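Local atomic coordinates of periplasmic binding protein (Xylanimonas cellulosilytica, PDB entry 4MX8), a protein that probably serves as the solute-binding component of an ABC-type uptake system, capturing a ligand outside the membrane, perhaps an iron-siderophore or related metal complex. Residues 31-36 / 203-208. Residues are numbered along the deposited sequence; the frame is centred on the assembly and turned at random.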
ATOM      1  N   ALA A  31      15.232  -8.198   6.891  1.00 57.48           N
ATOM      2  CA  ALA A  31      15.626  -9.385   7.638  1.00 40.61           C
ATOM      3  C   ALA A  31      14.570 -10.474   7.534  1.00 45.53           C
ATOM      4  O   ALA A  31      13.381 -10.171   7.398  1.00 57.94           O
ATOM      5  CB  ALA A  31      15.851  -9.020   9.070  1.00 34.67           C
ATOM      6  N   ASP A  32      15.002 -11.734   7.607  1.00 43.74           N
ATOM      7  CA  ASP A  32      14.055 -12.848   7.670  1.00 50.18           C
ATOM      8  C   ASP A  32      13.198 -12.688   8.907  1.00 41.09           C
ATOM      9  O   ASP A  32      13.729 -12.660  10.017  1.00 42.07           O
ATOM     10  CB  ASP A  32      14.771 -14.195   7.743  1.00 60.35           C
ATOM     11  CG  ASP A  32      15.459 -14.559   6.453  1.00 74.16           C
ATOM     12  OD1 ASP A  32      15.270 -13.825   5.460  1.00 85.27           O
ATOM     13  OD2 ASP A  32      16.181 -15.585   6.434  1.00 74.37           O
ATOM     14  N   PRO A  33      11.870 -12.584   8.720  1.00 38.27           N
ATOM     15  CA  PRO A  33      10.948 -12.362   9.839  1.00 38.32           C
ATOM     16  C   PRO A  33      10.931 -13.541  10.792  1.00 36.34           C
ATOM     17  O   PRO A  33      11.228 -14.682  10.415  1.00 46.28           O
ATOM     18  CB  PRO A  33       9.584 -12.224   9.153  1.00 34.03           C
ATOM     19  CG  PRO A  33       9.719 -13.009   7.919  1.00 44.35           C
ATOM     20  CD  PRO A  33      11.150 -12.815   7.460  1.00 36.45           C
ATOM     21  N   VAL A  34      10.616 -13.247  12.043  1.00 38.96           N
ATOM     22  CA  VAL A  34      10.423 -14.275  13.058  1.00 37.61           C
ATOM     23  C   VAL A  34       9.164 -13.829  13.780  1.00 36.97           C
ATOM     24  O   VAL A  34       9.140 -12.766  14.395  1.00 42.19           O
ATOM     25  CB  VAL A  34      11.628 -14.370  13.998  1.00 33.70           C
ATOM     26  CG1 VAL A  34      11.292 -15.214  15.169  1.00 35.27           C
ATOM     27  CG2 VAL A  34      12.821 -14.954  13.270  1.00 35.62           C
ATOM     28  N   TYR A  35       8.087 -14.595  13.640  1.00 37.66           N
ATOM     29  CA  TYR A  35       6.787 -14.121  14.109  1.00 31.06           C
ATOM     30  C   TYR A  35       6.494 -14.627  15.513  1.00 38.77           C
ATOM     31  O   TYR A  35       6.825 -15.772  15.862  1.00 46.47           O
ATOM     32  CB  TYR A  35       5.674 -14.526  13.151  1.00 29.94           C
ATOM     33  CG  TYR A  35       5.805 -13.942  11.758  1.00 37.79           C
ATOM     34  CD1 TYR A  35       5.413 -12.630  11.494  1.00 33.07           C
ATOM     35  CD2 TYR A  35       6.317 -14.700  10.703  1.00 30.14           C
ATOM     36  CE1 TYR A  35       5.538 -12.084  10.214  1.00 30.58           C
ATOM     37  CE2 TYR A  35       6.448 -14.163   9.428  1.00 31.62           C
ATOM     38  CZ  TYR A  35       6.053 -12.858   9.191  1.00 41.83           C
ATOM     39  OH  TYR A  35       6.177 -12.320   7.933  1.00 56.52           O
ATOM     40  N   GLU A  36       5.895 -13.758  16.320  1.00 31.84           N
ATOM     41  CA  GLU A  36       5.580 -14.081  17.708  1.00 32.81           C
ATOM     42  C   GLU A  36       4.250 -13.443  18.051  1.00 31.42           C
ATOM     43  O   GLU A  36       4.063 -12.252  17.854  1.00 33.86           O
ATOM     44  CB  GLU A  36       6.696 -13.608  18.651  1.00 33.46           C
ATOM     45  CG  GLU A  36       7.927 -14.537  18.632  1.00 49.87           C
ATOM     46  CD  GLU A  36       9.124 -14.005  19.433  1.00 67.10           C
ATOM     47  OE1 GLU A  36       8.969 -13.028  20.224  1.00 69.50           O
ATOM     48  OE2 GLU A  36      10.224 -14.583  19.264  1.00 59.22           O
ATOM     49  N   ASP A 203       4.091 -14.981   1.694  1.00114.34           N
ATOM     50  CA  ASP A 203       5.130 -13.986   1.937  1.00 94.65           C
ATOM     51  C   ASP A 203       4.602 -12.599   1.634  1.00 92.31           C
ATOM     52  O   ASP A 203       4.240 -12.309   0.492  1.00 88.49           O
ATOM     53  CB  ASP A 203       6.358 -14.241   1.078  1.00 95.50           C
ATOM     54  CG  ASP A 203       7.447 -13.193   1.301  1.00100.82           C
ATOM     55  OD1 ASP A 203       8.198 -12.888   0.348  1.00104.33           O
ATOM     56  OD2 ASP A 203       7.553 -12.670   2.431  1.00 95.68           O
ATOM     57  N   PRO A 204       4.556 -11.732   2.660  1.00 85.58           N
ATOM     58  CA  PRO A 204       3.874 -10.443   2.523  1.00 80.60           C
ATOM     59  C   PRO A 204       4.809  -9.357   2.008  1.00 69.89           C
ATOM     60  O   PRO A 204       4.384  -8.232   1.725  1.00 64.89           O
ATOM     61  CB  PRO A 204       3.392 -10.152   3.949  1.00 74.10           C
ATOM     62  CG  PRO A 204       4.255 -11.008   4.852  1.00 70.68           C
ATOM     63  CD  PRO A 204       5.123 -11.899   4.007  1.00 74.30           C
ATOM     64  N   ARG A 205       6.080  -9.705   1.868  1.00 65.59           N
ATOM     65  CA  ARG A 205       7.015  -8.812   1.213  1.00 76.64           C
ATOM     66  C   ARG A 205       6.609  -8.579  -0.265  1.00 80.38           C
ATOM     67  O   ARG A 205       6.833  -7.503  -0.829  1.00 85.07           O
ATOM     68  CB  ARG A 205       8.445  -9.352   1.334  1.00 78.36           C
ATOM     69  CG  ARG A 205       9.522  -8.263   1.300  1.00 90.11           C
ATOM     70  CD  ARG A 205      10.940  -8.825   1.463  1.00 99.03           C
ATOM     71  NE  ARG A 205      11.161  -9.434   2.779  1.00106.94           N
ATOM     72  CZ  ARG A 205      12.362  -9.673   3.308  1.00109.28           C
ATOM     73  NH1 ARG A 205      13.465  -9.351   2.640  1.00113.70           N
ATOM     74  NH2 ARG A 205      12.467 -10.229   4.509  1.00101.94           N
ATOM     75  N   GLY A 206       5.978  -9.575  -0.875  1.00 64.98           N
ATOM     76  CA  GLY A 206       5.743  -9.537  -2.301  1.00 43.50           C
ATOM     77  C   GLY A 206       4.307  -9.311  -2.687  1.00 53.04           C
ATOM     78  O   GLY A 206       3.965  -9.358  -3.872  1.00 54.57           O
ATOM     79  N   ALA A 207       3.466  -9.061  -1.687  1.00 51.77           N
ATOM     80  CA  ALA A 207       2.040  -8.839  -1.904  1.00 34.02           C
ATOM     81  C   ALA A 207       1.816  -7.582  -2.725  1.00 39.91           C
ATOM     82  O   ALA A 207       0.927  -7.526  -3.584  1.00 47.08           O
ATOM     83  CB  ALA A 207       1.328  -8.729  -0.585  1.00 34.77           C
ATOM     84  N   ARG A 208       2.632  -6.570  -2.454  1.00 48.41           N
ATOM     85  CA  ARG A 208       2.504  -5.277  -3.124  1.00 41.92           C
ATOM     86  C   ARG A 208       2.760  -5.353  -4.616  1.00 44.22           C
ATOM     87  O   ARG A 208       2.017  -4.785  -5.412  1.00 56.71           O
ATOM     88  CB  ARG A 208       3.445  -4.257  -2.500  1.00 41.06           C
ATOM     89  CG  ARG A 208       3.202  -2.862  -2.995  1.00 49.75           C
ATOM     90  CD  ARG A 208       4.102  -1.888  -2.297  1.00 50.19           C
ATOM     91  NE  ARG A 208       5.501  -2.173  -2.575  1.00 50.78           N
ATOM     92  CZ  ARG A 208       6.492  -1.758  -1.798  1.00 62.69           C
ATOM     93  NH1 ARG A 208       6.210  -1.053  -0.705  1.00 65.60           N
ATOM     94  NH2 ARG A 208       7.752  -2.056  -2.102  1.00 66.89           N
TER
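In this TroA-like solute-binding fold, a type I beta turn from D203 to G206, in the segment leading to helix 207-214, meets the loop that leads into strand 35-43, which pairs antiparallel with strand 16-24. The contact is small and superficial: it buries 140 Å² in all, and none of the touching residues is buried. R205 accounts for the largest share. Its CG stands anti to the backbone N (chi1 -153°), chi2 keeps the chain extended, and a bend at chi3 (-65°) turns the guanidinium toward 31-33. There R205 NH2 lies 3.0 Å from A31 O, and A31 O, D32 N and P33 CD all sit at the edge of the group, near its plane. The ring of P33 crosses the arginine obliquely, its CD 4.1 Å from R205 NH2. The D32 carboxylate adds an opposite charge, its OD1 4.7 Å from R205 NH2 and not in contact, so its attraction is probably modest. The second touch is tip to tip: with CG of Y35 anti to the carbonyl carbon, the phenol reaches toward P204, which also packs on L133. Y35 OH approaches P204 CG to 3.9 Å, a van der Waals contact. Within the turn, D203 has CG anti to its backbone N (chi1 179°), and its OD2 accepts a weak, 3.4 Å hydrogen bond from R205 N.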